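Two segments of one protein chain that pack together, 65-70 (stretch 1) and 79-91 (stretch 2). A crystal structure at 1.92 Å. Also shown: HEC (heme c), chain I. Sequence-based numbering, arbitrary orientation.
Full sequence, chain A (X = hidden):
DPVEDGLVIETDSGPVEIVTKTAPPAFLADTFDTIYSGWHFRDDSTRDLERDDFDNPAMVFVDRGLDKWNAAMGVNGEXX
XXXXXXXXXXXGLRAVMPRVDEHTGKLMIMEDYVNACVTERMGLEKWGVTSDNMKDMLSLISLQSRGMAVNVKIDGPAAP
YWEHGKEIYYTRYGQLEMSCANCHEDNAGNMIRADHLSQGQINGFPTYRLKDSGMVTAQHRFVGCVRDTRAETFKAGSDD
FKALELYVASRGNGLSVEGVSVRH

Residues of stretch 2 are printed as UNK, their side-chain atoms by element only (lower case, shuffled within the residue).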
# COMPACT_ATOMS: atom_id res chain seq x y z
N GLY A 65 -25.77 -1.89 0.32
CA GLY A 65 -25.49 -3.31 0.39
C GLY A 65 -26.69 -4.07 0.96
O GLY A 65 -27.01 -5.15 0.50
N LEU A 66 -27.34 -3.48 1.95
CA LEU A 66 -28.47 -4.13 2.60
C LEU A 66 -29.66 -4.19 1.64
O LEU A 66 -30.39 -5.18 1.63
CB LEU A 66 -28.83 -3.40 3.91
CG LEU A 66 -30.09 -3.87 4.67
CD1 LEU A 66 -29.96 -5.33 5.11
CD2 LEU A 66 -30.33 -2.98 5.87
N ASP A 67 -29.83 -3.16 0.81
CA ASP A 67 -30.85 -3.19 -0.24
C ASP A 67 -30.58 -4.30 -1.22
O ASP A 67 -31.49 -5.03 -1.59
CB ASP A 67 -30.98 -1.83 -0.95
CG ASP A 67 -31.51 -0.74 -0.02
OD1 ASP A 67 -32.14 -1.06 1.01
OD2 ASP A 67 -31.34 0.48 -0.22
N LYS A 68 -29.33 -4.47 -1.61
CA LYS A 68 -28.98 -5.51 -2.57
C LYS A 68 -29.11 -6.91 -1.95
O LYS A 68 -29.47 -7.86 -2.63
CB LYS A 68 -27.58 -5.27 -3.15
CG LYS A 68 -27.48 -3.97 -3.97
CD LYS A 68 -26.06 -3.51 -4.30
CE LYS A 68 -26.09 -2.41 -5.39
NZ LYS A 68 -24.73 -1.92 -5.80
N TRP A 69 -28.86 -7.03 -0.65
CA TRP A 69 -29.02 -8.30 0.08
C TRP A 69 -30.48 -8.74 0.06
O TRP A 69 -30.78 -9.93 -0.08
CB TRP A 69 -28.52 -8.13 1.51
CG TRP A 69 -28.80 -9.26 2.47
CD1 TRP A 69 -29.93 -9.44 3.23
CD2 TRP A 69 -27.89 -10.30 2.84
NE1 TRP A 69 -29.81 -10.57 4.01
CE2 TRP A 69 -28.56 -11.12 3.80
CE3 TRP A 69 -26.60 -10.66 2.43
CZ2 TRP A 69 -27.99 -12.26 4.35
CZ3 TRP A 69 -26.01 -11.80 2.99
CH2 TRP A 69 -26.70 -12.58 3.95
N ASN A 70 -31.39 -7.77 0.17
CA ASN A 70 -32.83 -8.01 0.17
C ASN A 70 -33.47 -8.03 -1.21
O ASN A 70 -34.65 -8.39 -1.33
CB ASN A 70 -33.55 -6.99 1.06
CG ASN A 70 -33.25 -7.19 2.53
OD1 ASN A 70 -33.29 -8.33 3.03
ND2 ASN A 70 -32.95 -6.11 3.23
N UNK A 79 -33.09 -13.90 -3.65
CA UNK A 79 -32.30 -12.91 -2.93
C UNK A 79 -31.36 -13.58 -1.90
O UNK A 79 -31.56 -14.75 -1.53
o UNK A 79 -33.86 -12.54 -1.14
c UNK A 79 -33.20 -11.92 -2.21
N UNK A 80 -30.35 -12.83 -1.47
CA UNK A 80 -29.47 -13.30 -0.39
C UNK A 80 -30.34 -13.70 0.78
O UNK A 80 -30.21 -14.78 1.34
s UNK A 80 -27.47 -11.52 -1.30
c UNK A 80 -28.46 -12.21 0.05
N UNK A 81 -31.26 -12.82 1.14
CA UNK A 81 -32.07 -13.05 2.32
C UNK A 81 -32.96 -14.27 2.22
O UNK A 81 -33.32 -14.83 3.24
c UNK A 81 -32.89 -11.82 2.63
N UNK A 82 -33.36 -14.64 1.00
CA UNK A 82 -34.25 -15.79 0.78
C UNK A 82 -33.63 -17.07 1.33
O UNK A 82 -34.37 -17.95 1.78
o UNK A 82 -33.59 -16.28 -1.56
c UNK A 82 -34.67 -15.94 -0.70
N UNK A 83 -32.30 -17.14 1.36
CA UNK A 83 -31.59 -18.28 1.95
C UNK A 83 -30.93 -17.99 3.29
O UNK A 83 -30.90 -18.87 4.15
s UNK A 83 -31.25 -19.51 -0.52
c UNK A 83 -30.54 -18.80 0.99
N UNK A 84 -30.38 -16.79 3.46
CA UNK A 84 -29.57 -16.48 4.66
C UNK A 84 -30.33 -15.68 5.70
O UNK A 84 -29.79 -15.41 6.76
c UNK A 84 -26.95 -16.26 2.16
c UNK A 84 -27.38 -16.46 3.43
n UNK A 84 -26.71 -17.56 3.90
c UNK A 84 -25.91 -18.02 2.95
n UNK A 84 -26.04 -17.25 1.88
c UNK A 84 -28.34 -15.69 4.26
N UNK A 85 -31.58 -15.30 5.39
CA UNK A 85 -32.34 -14.35 6.21
C UNK A 85 -31.57 -13.03 6.43
O UNK A 85 -30.98 -12.51 5.49
o UNK A 85 -32.31 -18.05 6.82
c UNK A 85 -32.79 -15.02 7.51
c UNK A 85 -33.13 -17.53 7.59
n UNK A 85 -33.53 -18.12 8.73
c UNK A 85 -33.74 -16.19 7.26
N UNK A 86 -31.56 -12.48 7.65
CA UNK A 86 -30.83 -11.25 7.94
C UNK A 86 -29.34 -11.38 7.67
O UNK A 86 -28.79 -12.49 7.67
N UNK A 87 -28.67 -10.26 7.44
CA UNK A 87 -27.22 -10.31 7.17
C UNK A 87 -26.42 -10.69 8.43
O UNK A 87 -25.26 -11.07 8.31
c UNK A 87 -27.93 -8.01 7.37
c UNK A 87 -29.20 -8.89 7.45
c UNK A 87 -26.90 -8.90 6.69
N UNK A 88 -27.04 -10.59 9.61
CA UNK A 88 -26.40 -11.07 10.83
C UNK A 88 -26.04 -12.58 10.75
O UNK A 88 -25.27 -13.08 11.59
c UNK A 88 -29.74 -10.73 11.54
c UNK A 88 -28.58 -11.46 12.23
o UNK A 88 -29.51 -9.77 10.78
o UNK A 88 -30.90 -11.14 11.76
c UNK A 88 -27.23 -10.75 12.09
N UNK A 89 -26.59 -13.27 9.75
CA UNK A 89 -26.24 -14.68 9.45
C UNK A 89 -24.76 -14.83 9.16
O UNK A 89 -24.18 -15.90 9.33
o UNK A 89 -26.82 -14.46 7.07
c UNK A 89 -27.07 -15.18 8.26
N UNK A 90 -24.14 -13.73 8.71
CA UNK A 90 -22.72 -13.71 8.44
C UNK A 90 -21.88 -13.19 9.60
O UNK A 90 -20.71 -12.87 9.40
c UNK A 90 -23.13 -13.48 5.93
c UNK A 90 -22.46 -12.90 7.17
s UNK A 90 -22.49 -15.14 5.61
c UNK A 90 -23.93 -15.98 4.76
N UNK A 91 -22.44 -13.14 10.79
CA UNK A 91 -21.69 -12.70 11.96
C UNK A 91 -20.40 -13.52 12.12
O UNK A 91 -20.38 -14.74 11.89
c UNK A 91 -22.50 -12.80 13.20
FE HEC I . -24.95 -17.63 0.12
CHA HEC I . -22.47 -19.54 1.69
CHB HEC I . -23.26 -14.84 0.85
CHC HEC I . -27.22 -15.91 -1.71
CHD HEC I . -26.98 -20.40 0.08
NA HEC I . -23.21 -17.28 1.10
C1A HEC I . -22.34 -18.18 1.68
C2A HEC I . -21.24 -17.44 2.24
C3A HEC I . -21.47 -16.14 2.01
C4A HEC I . -22.69 -16.01 1.26
CMA HEC I . -20.57 -14.96 2.40
CAA HEC I . -20.05 -18.09 2.98
CBA HEC I . -20.56 -18.56 4.33
CGA HEC I . -19.56 -19.41 5.10
O1A HEC I . -18.66 -20.05 4.51
O2A HEC I . -19.74 -19.43 6.35
NB HEC I . -25.21 -15.70 -0.32
C1B HEC I . -24.33 -14.70 0.00
C2B HEC I . -24.73 -13.51 -0.73
C3B HEC I . -25.83 -13.80 -1.44
C4B HEC I . -26.16 -15.19 -1.18
CMB HEC I . -24.03 -12.13 -0.63
CAB HEC I . -26.62 -12.83 -2.37
CBB HEC I . -25.81 -12.27 -3.33
NC HEC I . -26.80 -18.10 -0.65
C1C HEC I . -27.52 -17.24 -1.45
C2C HEC I . -28.72 -17.95 -1.86
C3C HEC I . -28.61 -19.24 -1.47
C4C HEC I . -27.43 -19.32 -0.62
CMC HEC I . -29.71 -17.39 -2.90
CAC HEC I . -29.61 -20.42 -1.71
CBC HEC I . -30.02 -20.70 -2.97
ND HEC I . -24.74 -19.65 0.79
C1D HEC I . -25.72 -20.62 0.59
C2D HEC I . -25.20 -21.91 0.99
C3D HEC I . -23.78 -21.65 1.47
C4D HEC I . -23.59 -20.22 1.32
CMD HEC I . -25.90 -23.28 0.95
CAD HEC I . -22.77 -22.68 2.00
CBD HEC I . -22.96 -22.83 3.48
CGD HEC I . -21.89 -23.73 4.09
O1D HEC I . -22.18 -24.39 5.13
O2D HEC I . -20.76 -23.76 3.54
O HOH W 1 -30.07 -10.51 -3.35
O HOH W 2 -35.74 -11.04 -0.25

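Position 79 carries one carbon and one oxygen, a hydroxymethyl group whose CB lies 3.8 Å from Trp-69 O; this is Ser-79. Its OG caps the following helix by accepting from the backbone N of position 82 (3.0 Å), and water 2 links it to stretch 1, lying 2.6 Å from Ser-79 OG and 3.1 Å from Asn-70 O. Position 80 has one carbon and one sulfur; its CB sits over the six-membered ring of Trp-69, 3.6 Å from the centroid, and the sulfur is bonded to CAB of the heme at 1.9 Å, as expected of a heme c thioether: Cys-80.

Position 81 has a single side-chain carbon, CB, 3.5 Å from Asn-70 OD1 and 3.6 Å from Trp-69 NE1: Ala-81. Position 82, one carbon and one oxygen, touches nothing on stretch 1 and is Ser-82, whose OG donates to Ser-79 O (2.5 Å). Position 83 again has one carbon and one sulfur, likewise without a partner on stretch 1: Cys-83. Its SG is 2.2 Å from heme CAC, too close for a non-bonded contact. Position 84 bears a five-membered ring of three carbons and two nitrogens on one carbon, with CB 3.4 Å from Trp-69 CZ2; it is His-84, and its NE2 binds the heme FE at 2.1 Å.

Position 85 has three carbons, the last carrying one oxygen and one nitrogen, and meets stretch 1 through its backbone: Gln-85. Position 86 has no side-chain atoms, and its backbone O is 3.4 Å from Trp-69 CZ2; hence Gly-86. At 87, three carbons close a ring onto the backbone N, and a ring carbon of position 87 lies 4.1 Å from Leu-66 CD1; this is Pro-87, and the carbon is its CG. Position 88, three carbons, the third carrying two oxygens, makes no contact with stretch 1: Glu-88. Position 89 has one carbon and one oxygen, the oxygen 3.6 Å from Trp-69 CH2; it is Ser-89, whose OG donates to Gly-86 O (2.8 Å). Position 90 is an unbranched chain of two carbons, sulfur and carbon, its second carbon 4.2 Å from Trp-69 CH2: Met-90. One carbon at 91, remote from stretch 1, marks Ala-91.

The contact is built around Trp-69. Cys-80 CB covers one face of its indole and Pro-87 CA the opposite face, so the heme-binding segment folds around the ring. Two hydrogen bonds fix this arrangement: Ala-81 N donates to Trp-69 O (3.2 Å), and Trp-69 NE1 donates to Gln-85 O (2.7 Å), where positive phi marks the chain's departure from the helix.

Stretch 2 79-91: SCASCHQGPESMA
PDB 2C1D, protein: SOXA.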